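Calcium homeostasis modulator protein 5 (PDB 7D60) probably forms large-pore cation channels in the membrane as cone-shaped undecamers, with gating and conductance likely regulated by membrane lipids. Local coordinates at residues 53-58 / 122-127; 75-80 / 98-103; 110-115 / 184-189; 231-236 / 254-259. All coordinates share one frame; numbering follows the deposited sequence.

Interaction 1 of 4, residues 53-58 / 122-127; sequences VFLFAP and GTFYEC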
loop_
_atom_site.group_PDB
_atom_site.type_symbol
_atom_site.label_atom_id
_atom_site.label_comp_id
_atom_site.label_asym_id
_atom_site.label_seq_id
_atom_site.Cartn_x
_atom_site.Cartn_y
_atom_site.Cartn_z
ATOM N N VAL A 53 47.924 1.828 21.274
ATOM C CA VAL A 53 47.643 0.610 20.520
ATOM C C VAL A 53 46.365 0.753 19.706
ATOM O O VAL A 53 46.307 0.330 18.553
ATOM C CB VAL A 53 47.594 -0.592 21.495
ATOM C CG1 VAL A 53 46.795 -1.748 20.947
ATOM C CG2 VAL A 53 48.992 -1.072 21.792
ATOM N N PHE A 54 45.344 1.417 20.242
ATOM C CA PHE A 54 44.131 1.687 19.476
ATOM C C PHE A 54 44.346 2.693 18.352
ATOM O O PHE A 54 43.472 2.833 17.495
ATOM C CB PHE A 54 43.032 2.201 20.397
ATOM C CG PHE A 54 42.122 1.136 20.918
ATOM C CD1 PHE A 54 42.500 0.344 21.986
ATOM C CD2 PHE A 54 40.874 0.947 20.357
ATOM C CE1 PHE A 54 41.658 -0.621 22.472
ATOM C CE2 PHE A 54 40.029 -0.016 20.840
ATOM C CZ PHE A 54 40.421 -0.800 21.899
ATOM N N LEU A 55 45.472 3.397 18.343
ATOM C CA LEU A 55 45.833 4.346 17.302
ATOM C C LEU A 55 46.597 3.678 16.164
ATOM O O LEU A 55 46.271 3.880 14.993
ATOM C CB LEU A 55 46.672 5.468 17.917
ATOM C CG LEU A 55 46.653 6.896 17.387
ATOM C CD1 LEU A 55 45.248 7.395 17.207
ATOM C CD2 LEU A 55 47.398 7.775 18.357
ATOM N N PHE A 56 47.598 2.864 16.490
ATOM C CA PHE A 56 48.545 2.365 15.505
ATOM C C PHE A 56 48.317 0.921 15.078
ATOM O O PHE A 56 48.813 0.529 14.021
ATOM C CB PHE A 56 49.972 2.495 16.039
ATOM C CG PHE A 56 50.466 3.903 16.077
ATOM C CD1 PHE A 56 50.533 4.654 14.921
ATOM C CD2 PHE A 56 50.865 4.479 17.267
ATOM C CE1 PHE A 56 50.988 5.954 14.952
ATOM C CE2 PHE A 56 51.319 5.780 17.300
ATOM C CZ PHE A 56 51.379 6.514 16.143
ATOM N N ALA A 57 47.614 0.118 15.857
ATOM C CA ALA A 57 47.387 -1.260 15.434
ATOM C C ALA A 57 46.321 -1.411 14.345
ATOM O O ALA A 57 46.491 -2.284 13.489
ATOM C CB ALA A 57 47.060 -2.160 16.628
ATOM N N PRO A 58 45.216 -0.645 14.304
ATOM C CA PRO A 58 44.394 -0.686 13.086
ATOM C C PRO A 58 45.038 -0.026 11.880
ATOM O O PRO A 58 44.550 -0.223 10.765
ATOM C CB PRO A 58 43.114 0.045 13.498
ATOM C CG PRO A 58 43.040 -0.148 14.914
ATOM C CD PRO A 58 44.435 -0.024 15.391
ATOM N N GLY A 122 39.145 13.137 19.435
ATOM C CA GLY A 122 40.305 13.076 20.302
ATOM C C GLY A 122 40.225 12.233 21.557
ATOM O O GLY A 122 40.659 12.678 22.619
ATOM N N THR A 123 39.716 11.007 21.454
ATOM C CA THR A 123 39.630 10.144 22.623
ATOM C C THR A 123 40.852 9.258 22.801
ATOM O O THR A 123 41.209 8.945 23.939
ATOM C CB THR A 123 38.385 9.263 22.546
ATOM O OG1 THR A 123 38.494 8.379 21.429
ATOM C CG2 THR A 123 37.154 10.114 22.367
ATOM N N PHE A 124 41.512 8.852 21.716
ATOM C CA PHE A 124 42.683 7.995 21.855
ATOM C C PHE A 124 43.905 8.781 22.298
ATOM O O PHE A 124 44.771 8.233 22.983
ATOM C CB PHE A 124 43.001 7.271 20.543
ATOM C CG PHE A 124 41.880 6.423 20.006
ATOM C CD1 PHE A 124 41.747 6.237 18.646
ATOM C CD2 PHE A 124 40.980 5.803 20.844
ATOM C CE1 PHE A 124 40.730 5.465 18.134
ATOM C CE2 PHE A 124 39.956 5.034 20.332
ATOM C CZ PHE A 124 39.836 4.864 18.977
ATOM N N TYR A 125 43.999 10.052 21.916
ATOM C CA TYR A 125 45.130 10.877 22.320
ATOM C C TYR A 125 44.984 11.362 23.751
ATOM O O TYR A 125 45.990 11.551 24.438
ATOM C CB TYR A 125 45.268 12.063 21.363
ATOM C CG TYR A 125 46.379 13.053 21.662
ATOM C CD1 TYR A 125 47.648 12.873 21.141
ATOM C CD2 TYR A 125 46.145 14.193 22.430
ATOM C CE1 TYR A 125 48.655 13.774 21.399
ATOM C CE2 TYR A 125 47.142 15.093 22.690
ATOM C CZ TYR A 125 48.393 14.880 22.172
ATOM O OH TYR A 125 49.390 15.784 22.429
ATOM N N GLU A 126 43.750 11.582 24.201
ATOM C CA GLU A 126 43.510 12.045 25.561
ATOM C C GLU A 126 43.884 10.978 26.584
ATOM O O GLU A 126 44.443 11.291 27.640
ATOM C CB GLU A 126 42.047 12.463 25.688
ATOM C CG GLU A 126 41.498 12.557 27.089
ATOM C CD GLU A 126 40.010 12.834 27.099
ATOM O OE1 GLU A 126 39.504 13.380 26.098
ATOM O OE2 GLU A 126 39.346 12.506 28.100
ATOM N N CYS A 127 43.615 9.709 26.267
ATOM C CA CYS A 127 44.025 8.608 27.132
ATOM C C CYS A 127 45.539 8.431 27.129
ATOM O O CYS A 127 46.134 8.154 28.172
ATOM C CB CYS A 127 43.321 7.324 26.691
ATOM S SG CYS A 127 43.396 5.909 27.822
#
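One face of the F124 ring carries the CB of F54, which sits over the ring centre, 4.2 Å from the centroid and 11° off the ring normal, a CH-pi contact. At the edge of the same ring, near its plane, lies CD1 of L55, 4.0 Å from CD1 of F124. The two phenyl rings are turned obliquely, planes at 43° and centroids of F54 and F124 5.8 Å apart. With CG anti to its carbonyl carbon (chi1 -58°), F124 puts its CE1 3.9 Å from the backbone O of F54, so backbone as well as side chain is met. This is a buried, apolar helix-helix contact within the transmembrane bundle: 53-58 belongs to S2, and 122-127 to the extracellular end of S3, where C127 is bonded to C41 by a disulfide. Replacing F124 by an alanine would probably leave the F54 CB and the L55 methyl without their aromatic partner and open a gap between S2 and S3. F39 meets both phenylalanine rings edge-to-face, and on helix 109-120 A118 touches L55 and F124. F54 reaches the subunit interface too, its ring edge-to-face with W184 of a neighbouring subunit.

Interaction 2 of 4, residues 75-80 / 98-103; sequences RLFTGC and YVLGQI. With PA8 (1,2-dioctanoyl-sn-glycero-3-phosphate), chain N.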
loop_
_atom_site.group_PDB
_atom_site.type_symbol
_atom_site.label_atom_id
_atom_site.label_comp_id
_atom_site.label_asym_id
_atom_site.label_seq_id
_atom_site.Cartn_x
_atom_site.Cartn_y
_atom_site.Cartn_z
ATOM N N ARG A 75 52.063 -9.755 -9.652
ATOM C CA ARG A 75 52.699 -9.857 -10.957
ATOM C C ARG A 75 54.201 -9.673 -10.882
ATOM O O ARG A 75 54.922 -10.230 -11.710
ATOM C CB ARG A 75 52.123 -8.828 -11.921
ATOM C CG ARG A 75 50.692 -9.072 -12.272
ATOM C CD ARG A 75 50.205 -8.125 -13.332
ATOM N NE ARG A 75 50.018 -6.772 -12.834
ATOM C CZ ARG A 75 49.777 -5.727 -13.616
ATOM N NH1 ARG A 75 49.717 -5.892 -14.928
ATOM N NH2 ARG A 75 49.608 -4.521 -13.096
ATOM N N LEU A 76 54.687 -8.916 -9.911
ATOM C CA LEU A 76 56.110 -8.655 -9.783
ATOM C C LEU A 76 56.869 -9.809 -9.151
ATOM O O LEU A 76 58.006 -10.079 -9.549
ATOM C CB LEU A 76 56.326 -7.386 -8.958
ATOM C CG LEU A 76 57.743 -6.837 -8.832
ATOM C CD1 LEU A 76 58.207 -6.283 -10.153
ATOM C CD2 LEU A 76 57.792 -5.774 -7.766
ATOM N N PHE A 77 56.267 -10.517 -8.195
ATOM C CA PHE A 77 57.012 -11.446 -7.363
ATOM C C PHE A 77 56.782 -12.918 -7.669
ATOM O O PHE A 77 57.568 -13.744 -7.204
ATOM C CB PHE A 77 56.688 -11.204 -5.883
ATOM C CG PHE A 77 57.388 -10.016 -5.302
ATOM C CD1 PHE A 77 58.769 -9.938 -5.312
ATOM C CD2 PHE A 77 56.665 -8.970 -4.754
ATOM C CE1 PHE A 77 59.416 -8.842 -4.783
ATOM C CE2 PHE A 77 57.307 -7.874 -4.226
ATOM C CZ PHE A 77 58.683 -7.811 -4.239
ATOM N N THR A 78 55.742 -13.271 -8.423
ATOM C CA THR A 78 55.421 -14.674 -8.664
ATOM C C THR A 78 56.469 -15.316 -9.562
ATOM O O THR A 78 56.686 -14.870 -10.691
ATOM C CB THR A 78 54.041 -14.804 -9.295
ATOM O OG1 THR A 78 53.076 -14.153 -8.468
ATOM C CG2 THR A 78 53.662 -16.249 -9.438
ATOM N N GLY A 79 57.125 -16.353 -9.058
ATOM C CA GLY A 79 58.177 -16.999 -9.809
ATOM C C GLY A 79 59.495 -16.272 -9.777
ATOM O O GLY A 79 60.264 -16.365 -10.733
ATOM N N CYS A 80 59.779 -15.551 -8.692
ATOM C CA CYS A 80 60.971 -14.713 -8.618
ATOM C C CYS A 80 62.247 -15.541 -8.539
ATOM O O CYS A 80 63.232 -15.232 -9.216
ATOM C CB CYS A 80 60.866 -13.779 -7.412
ATOM S SG CYS A 80 62.398 -12.968 -6.936
ATOM N N TYR A 98 61.405 1.539 -8.458
ATOM C CA TYR A 98 60.340 2.458 -8.838
ATOM C C TYR A 98 58.982 1.776 -8.781
ATOM O O TYR A 98 57.983 2.405 -8.418
ATOM C CB TYR A 98 60.599 3.026 -10.232
ATOM C CG TYR A 98 59.509 3.953 -10.721
ATOM C CD1 TYR A 98 59.452 5.270 -10.293
ATOM C CD2 TYR A 98 58.540 3.512 -11.614
ATOM C CE1 TYR A 98 58.458 6.120 -10.733
ATOM C CE2 TYR A 98 57.543 4.351 -12.054
ATOM C CZ TYR A 98 57.507 5.652 -11.614
ATOM O OH TYR A 98 56.510 6.484 -12.063
ATOM N N VAL A 99 58.919 0.499 -9.159
ATOM C CA VAL A 99 57.657 -0.227 -9.075
ATOM C C VAL A 99 57.319 -0.528 -7.624
ATOM O O VAL A 99 56.180 -0.335 -7.191
ATOM C CB VAL A 99 57.709 -1.506 -9.930
ATOM C CG1 VAL A 99 56.386 -2.231 -9.874
ATOM C CG2 VAL A 99 58.036 -1.162 -11.359
ATOM N N LEU A 100 58.312 -0.960 -6.840
ATOM C CA LEU A 100 58.117 -1.243 -5.423
ATOM C C LEU A 100 57.760 -0.000 -4.617
ATOM O O LEU A 100 57.101 -0.119 -3.579
ATOM C CB LEU A 100 59.375 -1.887 -4.846
ATOM C CG LEU A 100 59.276 -2.635 -3.519
ATOM C CD1 LEU A 100 58.030 -3.495 -3.473
ATOM C CD2 LEU A 100 60.515 -3.474 -3.309
ATOM N N GLY A 101 58.169 1.184 -5.074
ATOM C CA GLY A 101 57.705 2.409 -4.454
ATOM C C GLY A 101 56.249 2.710 -4.738
ATOM O O GLY A 101 55.597 3.404 -3.960
ATOM N N GLN A 102 55.716 2.192 -5.843
ATOM C CA GLN A 102 54.320 2.447 -6.178
ATOM C C GLN A 102 53.367 1.571 -5.377
ATOM O O GLN A 102 52.258 2.006 -5.055
ATOM C CB GLN A 102 54.084 2.231 -7.668
ATOM C CG GLN A 102 54.694 3.274 -8.555
ATOM C CD GLN A 102 54.256 3.120 -9.989
ATOM O OE1 GLN A 102 55.031 2.698 -10.844
ATOM N NE2 GLN A 102 53.002 3.452 -10.264
ATOM N N ILE A 103 53.757 0.328 -5.081
ATOM C CA ILE A 103 52.938 -0.518 -4.217
ATOM C C ILE A 103 52.920 0.036 -2.797
ATOM O O ILE A 103 51.869 0.080 -2.144
ATOM C CB ILE A 103 53.431 -1.984 -4.262
ATOM C CG1 ILE A 103 53.066 -2.664 -5.581
ATOM C CG2 ILE A 103 52.867 -2.813 -3.136
ATOM C CD1 ILE A 103 54.158 -2.756 -6.570
HETATM O O1 PA8 N . 49.507 4.717 -12.641
HETATM O O2 PA8 N . 51.804 5.511 -12.268
HETATM P P1 PA8 N . 50.348 5.906 -12.240
HETATM O O3 PA8 N . 50.119 7.035 -13.216
HETATM O O4 PA8 N . 49.920 6.394 -10.723
HETATM C C1 PA8 N . 50.493 7.556 -10.193
HETATM C C2 PA8 N . 51.476 7.146 -9.099
HETATM C C3 PA8 N . 52.903 7.272 -9.630
HETATM O O5 PA8 N . 53.677 8.021 -8.739
HETATM C C4 PA8 N . 54.560 7.255 -7.974
HETATM O O6 PA8 N . 54.155 6.350 -7.338
HETATM C C5 PA8 N . 56.049 7.574 -7.933
HETATM C C6 PA8 N . 56.731 6.866 -6.764
HETATM C C7 PA8 N . 58.204 6.572 -7.028
HETATM O O7 PA8 N . 51.318 7.965 -7.974
HETATM C C12 PA8 N . 50.988 7.308 -6.778
HETATM O O8 PA8 N . 50.712 6.154 -6.774
HETATM C C13 PA8 N . 50.982 8.095 -5.465
HETATM C C14 PA8 N . 49.916 7.609 -4.484
HETATM C C15 PA8 N . 49.604 8.635 -3.398
HETATM C C16 PA8 N . 50.600 8.612 -2.241
HETATM C C17 PA8 N . 49.905 8.775 -0.888
HETATM C C18 PA8 N . 50.890 8.870 0.275
HETATM C C19 PA8 N . 50.246 9.414 1.546
#
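Apolar side chains make a loose, partly buried contact here between the short helix 71-77, which follows S2, and the cytoplasmic end of S3. L76 turns CD2 to CG1 of V99 at 4.4 Å. Beside it, CZ of F77 comes to CD1 of L100, also at 4.4 Å, and the methyl lies at the edge of the phenyl ring, near its plane. CD2 of L76 also rests on one face of the F77 ring, offset toward the rim. No hydrogen bond crosses between the segments. Past F77 the chain reverses in a type II beta turn to C80 with G79 at its third position, and T78 packs on V207 of a neighbouring subunit. The other side of the 98-103 helix serves lipid. Q102, its chain extended beyond CG, places NE2 3.1 Å from the phosphate oxygen O2 of PA8. CG of Q102 lies 3.4 Å from O6 of PA8, an ester carbonyl oxygen. Y98, with CG anti to the backbone N (chi1 178°), brings CD1 to 3.7 Å from the acyl carbon C7 of PA8. This part of helix 95-106 thus packs on protein with V99 and L100 and, with Y98 and Q102, lines a phosphatidic acid pocket of this channel.

Interaction 3 of 4, residues 110-115 / 184-189; sequences APVMWL and WCLICS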
loop_
_atom_site.group_PDB
_atom_site.type_symbol
_atom_site.label_atom_id
_atom_site.label_comp_id
_atom_site.label_asym_id
_atom_site.label_seq_id
_atom_site.Cartn_x
_atom_site.Cartn_y
_atom_site.Cartn_z
ATOM N N ALA A 110 44.997 4.242 3.165
ATOM C CA ALA A 110 44.085 3.855 4.238
ATOM C C ALA A 110 44.698 3.862 5.646
ATOM O O ALA A 110 43.946 4.082 6.601
ATOM C CB ALA A 110 43.472 2.485 3.934
ATOM N N PRO A 111 46.003 3.601 5.861
ATOM C CA PRO A 111 46.572 3.926 7.184
ATOM C C PRO A 111 46.538 5.401 7.548
ATOM O O PRO A 111 46.256 5.731 8.703
ATOM C CB PRO A 111 48.010 3.418 7.071
ATOM C CG PRO A 111 47.910 2.287 6.213
ATOM C CD PRO A 111 46.864 2.602 5.193
ATOM N N VAL A 112 46.829 6.300 6.606
ATOM C CA VAL A 112 46.846 7.727 6.913
ATOM C C VAL A 112 45.428 8.251 7.116
ATOM O O VAL A 112 45.191 9.110 7.970
ATOM C CB VAL A 112 47.616 8.477 5.807
ATOM C CG1 VAL A 112 47.497 9.978 5.943
ATOM C CG2 VAL A 112 49.072 8.096 5.857
ATOM N N MET A 113 44.453 7.703 6.394
ATOM C CA MET A 113 43.067 8.086 6.618
ATOM C C MET A 113 42.516 7.556 7.935
ATOM O O MET A 113 41.517 8.082 8.424
ATOM C CB MET A 113 42.190 7.605 5.466
ATOM C CG MET A 113 42.411 8.359 4.168
ATOM S SD MET A 113 41.029 8.276 3.016
ATOM C CE MET A 113 40.392 6.647 3.365
ATOM N N TRP A 114 43.132 6.525 8.513
ATOM C CA TRP A 114 42.724 6.082 9.841
ATOM C C TRP A 114 43.280 7.002 10.914
ATOM O O TRP A 114 42.566 7.372 11.848
ATOM C CB TRP A 114 43.176 4.643 10.089
ATOM C CG TRP A 114 43.143 4.256 11.534
ATOM C CD1 TRP A 114 44.195 4.207 12.397
ATOM C CD2 TRP A 114 41.993 3.877 12.287
ATOM N NE1 TRP A 114 43.772 3.827 13.636
ATOM C CE2 TRP A 114 42.422 3.616 13.596
ATOM C CE3 TRP A 114 40.641 3.731 11.979
ATOM C CZ2 TRP A 114 41.551 3.216 14.594
ATOM C CZ3 TRP A 114 39.780 3.335 12.969
ATOM C CH2 TRP A 114 40.236 3.080 14.262
ATOM N N LEU A 115 44.553 7.376 10.796
ATOM C CA LEU A 115 45.217 8.196 11.798
ATOM C C LEU A 115 44.667 9.610 11.869
ATOM O O LEU A 115 44.837 10.273 12.891
ATOM C CB LEU A 115 46.709 8.256 11.505
ATOM C CG LEU A 115 47.582 7.215 12.177
ATOM C CD1 LEU A 115 48.921 7.158 11.491
ATOM C CD2 LEU A 115 47.750 7.573 13.632
ATOM N N TRP A 184 44.785 17.917 11.770
ATOM C CA TRP A 184 44.793 18.760 10.584
ATOM C C TRP A 184 46.188 18.958 10.020
ATOM O O TRP A 184 46.319 19.245 8.831
ATOM C CB TRP A 184 44.171 20.125 10.882
ATOM C CG TRP A 184 42.684 20.117 10.976
ATOM C CD1 TRP A 184 41.940 20.401 12.075
ATOM C CD2 TRP A 184 41.751 19.822 9.930
ATOM N NE1 TRP A 184 40.608 20.291 11.790
ATOM C CE2 TRP A 184 40.464 19.940 10.477
ATOM C CE3 TRP A 184 41.881 19.470 8.585
ATOM C CZ2 TRP A 184 39.316 19.714 9.731
ATOM C CZ3 TRP A 184 40.742 19.246 7.850
ATOM C CH2 TRP A 184 39.477 19.367 8.421
ATOM N N CYS A 185 47.228 18.819 10.837
ATOM C CA CYS A 185 48.588 18.896 10.325
ATOM C C CYS A 185 48.983 17.644 9.562
ATOM O O CYS A 185 49.946 17.680 8.795
ATOM C CB CYS A 185 49.578 19.128 11.464
ATOM S SG CYS A 185 49.744 20.845 11.979
ATOM N N LEU A 186 48.273 16.542 9.768
ATOM C CA LEU A 186 48.518 15.311 9.036
ATOM C C LEU A 186 47.741 15.269 7.728
ATOM O O LEU A 186 48.250 14.755 6.732
ATOM C CB LEU A 186 48.158 14.109 9.908
ATOM C CG LEU A 186 48.437 12.714 9.355
ATOM C CD1 LEU A 186 49.923 12.447 9.313
ATOM C CD2 LEU A 186 47.734 11.678 10.193
ATOM N N ILE A 187 46.519 15.804 7.711
ATOM C CA ILE A 187 45.751 15.882 6.473
ATOM C C ILE A 187 46.390 16.876 5.510
ATOM O O ILE A 187 46.454 16.635 4.300
ATOM C CB ILE A 187 44.289 16.246 6.787
ATOM C CG1 ILE A 187 43.625 15.129 7.572
ATOM C CG2 ILE A 187 43.480 16.464 5.534
ATOM C CD1 ILE A 187 42.284 15.506 8.148
ATOM N N CYS A 188 46.914 17.983 6.031
ATOM C CA CYS A 188 47.466 19.020 5.170
ATOM C C CYS A 188 48.818 18.637 4.587
ATOM O O CYS A 188 49.117 19.005 3.448
ATOM C CB CYS A 188 47.590 20.332 5.939
ATOM S SG CYS A 188 46.035 21.190 6.155
ATOM N N SER A 189 49.644 17.913 5.332
ATOM C CA SER A 189 50.960 17.552 4.835
ATOM C C SER A 189 50.961 16.267 4.020
ATOM O O SER A 189 51.899 16.043 3.252
ATOM C CB SER A 189 51.948 17.423 5.995
ATOM O OG SER A 189 51.813 16.177 6.642
#
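Two transmembrane helices of the CALHM bundle meet at this point, S3 through 110-115 and S4 through 184-189, in an apolar contact carried by a single side chain from S4. That side chain is L186, which points at S3 and sets its CD2 methyl against two residues one helical turn apart. Its CD2 lies 3.8 Å from CB of L115, and the same methyl is 4.1 Å from the carbonyl carbon of L115, so it presses on the start of that side chain and on backbone rather than on the leucine's tip. Toward the V112 side chain it is the branch point that comes near: CG of L186 stands 4.5 Å from CG1 of V112, while CD2 of L186 is 4.2 Å from V112 O. CG anti to the backbone N (chi1 -176°) carries CD2 to S3. Contact is sparse, with 126 Å² buried in all and no hydrogen bond between the segments. The nearest CA atoms, those of V112 and L186, are 8.1 Å apart, and a bound PA8 lies about 5 Å from the V112 side chain. Around this pair, L186 and I187 also touch S116 of helix 109-120, L115 packs on F56 of helix 47-68, and M113 meets M23 and T27 of helix 15-38. I187 of S4 packs on V61 of a neighbouring subunit.

Interaction 4 of 4, residues 231-236 / 254-259; sequences LDYANK and FPMPTF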
loop_
_atom_site.group_PDB
_atom_site.type_symbol
_atom_site.label_atom_id
_atom_site.label_comp_id
_atom_site.label_asym_id
_atom_site.label_seq_id
_atom_site.Cartn_x
_atom_site.Cartn_y
_atom_site.Cartn_z
ATOM N N LEU A 231 40.155 -18.722 -21.453
ATOM C CA LEU A 231 38.906 -19.444 -21.277
ATOM C C LEU A 231 38.525 -20.250 -22.510
ATOM O O LEU A 231 37.707 -21.166 -22.409
ATOM C CB LEU A 231 37.809 -18.440 -20.928
ATOM C CG LEU A 231 36.491 -18.816 -20.270
ATOM C CD1 LEU A 231 36.103 -17.717 -19.313
ATOM C CD2 LEU A 231 35.413 -19.010 -21.311
ATOM N N ASP A 232 39.105 -19.935 -23.663
ATOM C CA ASP A 232 38.816 -20.655 -24.893
ATOM C C ASP A 232 39.778 -21.813 -25.115
ATOM O O ASP A 232 39.370 -22.866 -25.610
ATOM C CB ASP A 232 38.863 -19.677 -26.066
ATOM C CG ASP A 232 38.747 -20.355 -27.403
ATOM O OD1 ASP A 232 37.668 -20.904 -27.699
ATOM O OD2 ASP A 232 39.734 -20.325 -28.168
ATOM N N TYR A 233 41.048 -21.643 -24.756
ATOM C CA TYR A 233 42.023 -22.712 -24.893
ATOM C C TYR A 233 41.961 -23.715 -23.754
ATOM O O TYR A 233 42.575 -24.778 -23.856
ATOM C CB TYR A 233 43.432 -22.135 -24.967
ATOM C CG TYR A 233 43.886 -21.809 -26.358
ATOM C CD1 TYR A 233 44.811 -22.608 -27.010
ATOM C CD2 TYR A 233 43.398 -20.696 -27.022
ATOM C CE1 TYR A 233 45.232 -22.310 -28.283
ATOM C CE2 TYR A 233 43.812 -20.388 -28.294
ATOM C CZ TYR A 233 44.728 -21.198 -28.920
ATOM O OH TYR A 233 45.143 -20.891 -30.192
ATOM N N ALA A 234 41.254 -23.401 -22.672
ATOM C CA ALA A 234 41.119 -24.361 -21.586
ATOM C C ALA A 234 39.868 -25.208 -21.738
ATOM O O ALA A 234 39.795 -26.298 -21.165
ATOM C CB ALA A 234 41.112 -23.645 -20.241
ATOM N N ASN A 235 38.880 -24.733 -22.495
ATOM C CA ASN A 235 37.760 -25.584 -22.871
ATOM C C ASN A 235 38.161 -26.620 -23.905
ATOM O O ASN A 235 37.658 -27.743 -23.875
ATOM C CB ASN A 235 36.611 -24.747 -23.419
ATOM C CG ASN A 235 35.572 -24.442 -22.379
ATOM O OD1 ASN A 235 35.240 -25.286 -21.556
ATOM N ND2 ASN A 235 35.034 -23.233 -22.419
ATOM N N LYS A 236 39.051 -26.265 -24.824
ATOM C CA LYS A 236 39.489 -27.203 -25.840
ATOM C C LYS A 236 40.473 -28.225 -25.305
ATOM O O LYS A 236 40.574 -29.317 -25.868
ATOM C CB LYS A 236 40.122 -26.455 -27.009
ATOM C CG LYS A 236 39.123 -25.800 -27.936
ATOM C CD LYS A 236 39.756 -24.665 -28.711
ATOM C CE LYS A 236 40.941 -25.144 -29.523
ATOM N NZ LYS A 236 41.793 -24.013 -29.975
ATOM N N PHE A 254 48.419 -31.046 -29.055
ATOM C CA PHE A 254 47.824 -29.755 -28.710
ATOM C C PHE A 254 48.926 -28.713 -28.635
ATOM O O PHE A 254 49.729 -28.740 -27.684
ATOM C CB PHE A 254 47.086 -29.854 -27.376
ATOM C CG PHE A 254 46.046 -28.799 -27.172
ATOM C CD1 PHE A 254 44.805 -28.908 -27.768
ATOM C CD2 PHE A 254 46.301 -27.708 -26.362
ATOM C CE1 PHE A 254 43.841 -27.943 -27.572
ATOM C CE2 PHE A 254 45.342 -26.739 -26.163
ATOM C CZ PHE A 254 44.112 -26.856 -26.769
ATOM N N PRO A 255 49.025 -27.790 -29.592
ATOM C CA PRO A 255 50.141 -26.835 -29.588
ATOM C C PRO A 255 49.938 -25.724 -28.564
ATOM O O PRO A 255 48.919 -25.029 -28.566
ATOM C CB PRO A 255 50.147 -26.286 -31.018
ATOM C CG PRO A 255 48.766 -26.497 -31.516
ATOM C CD PRO A 255 48.190 -27.676 -30.799
ATOM N N MET A 256 50.922 -25.562 -27.693
ATOM C CA MET A 256 50.955 -24.561 -26.642
ATOM C C MET A 256 52.281 -23.827 -26.731
ATOM O O MET A 256 53.244 -24.353 -27.297
ATOM C CB MET A 256 50.808 -25.211 -25.257
ATOM C CG MET A 256 49.466 -25.858 -25.000
ATOM S SD MET A 256 48.116 -24.675 -25.038
ATOM C CE MET A 256 48.323 -23.899 -23.449
ATOM N N PRO A 257 52.361 -22.596 -26.213
ATOM C CA PRO A 257 53.657 -21.914 -26.153
ATOM C C PRO A 257 54.619 -22.615 -25.209
ATOM O O PRO A 257 54.218 -23.231 -24.223
ATOM C CB PRO A 257 53.304 -20.509 -25.650
ATOM C CG PRO A 257 51.905 -20.571 -25.203
ATOM C CD PRO A 257 51.249 -21.673 -25.940
ATOM N N THR A 258 55.906 -22.520 -25.527
ATOM C CA THR A 258 56.928 -23.208 -24.755
ATOM C C THR A 258 57.159 -22.501 -23.424
ATOM O O THR A 258 56.579 -21.455 -23.132
ATOM C CB THR A 258 58.232 -23.282 -25.542
ATOM O OG1 THR A 258 58.628 -21.965 -25.933
ATOM C CG2 THR A 258 58.054 -24.128 -26.779
ATOM N N PHE A 259 58.035 -23.085 -22.607
ATOM C CA PHE A 259 58.325 -22.491 -21.309
ATOM C C PHE A 259 59.149 -21.222 -21.447
ATOM O O PHE A 259 59.001 -20.303 -20.639
ATOM C CB PHE A 259 59.046 -23.492 -20.411
ATOM C CG PHE A 259 59.236 -23.008 -19.009
ATOM C CD1 PHE A 259 58.148 -22.830 -18.173
ATOM C CD2 PHE A 259 60.499 -22.715 -18.529
ATOM C CE1 PHE A 259 58.317 -22.376 -16.885
ATOM C CE2 PHE A 259 60.674 -22.260 -17.242
ATOM C CZ PHE A 259 59.580 -22.091 -16.420
#
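F254 pushes its ring end into the side of helix 209-246, between Y233 and K236. CZ of F254 lies 4.0 Å from CB of K236 and 3.9 Å from the backbone O of Y233, and its CE1 is 3.9 Å from the backbone O of K236. CE2 of F254 approaches CD1 of Y233 at 4.3 Å, and SD of M256 comes obliquely to that same CD1 at 4.4 Å. F254 holds CG anti to the backbone N (chi1 -158°), which carries the ring from the loop toward the helix. K236 bends at chi3, bringing NZ back over one face of the Y233 ring, toward the rim and 4.1 Å above its plane. With an alanine in place of F254, Y233 and the K236 CB would probably lose their apolar partner, and the loop would be less firmly held to the helix. Further out, F254 also touches L237 and R240 of the helix, M256 packs on F214 of one neighbouring subunit, and the Y233 ring meets F246 of another. With no hydrogen bond between the segments, this cytoplasmic loop is laid on the helix by van der Waals contact, aromatic and aliphatic carbon against carbon, sulfur and carbonyl oxygen.

Along the chain, interaction 2 is nested inside the loop closed by interaction 1, interaction 3 alternates with interaction 1, and interaction 4 follows them all. Interactions 1 and 3 are neighbours, centres 14 Å apart, and touch directly: W114 NE1 probably hydrogen-bonds to L55 O at 2.8 Å, tying S2 to S3 within the membrane. Interaction 2 lies about 33 Å from interaction 1, centre to centre, toward the cytoplasmic side. Interaction 4 is cytoplasmic, on helix 209-246, about 27 Å from interaction 2 and 54 Å from interaction 1 between centres. All four have neighbouring subunits within reach, so packing inside one chain runs into packing between chains from the membrane to the cytoplasmic helices of the undecamer.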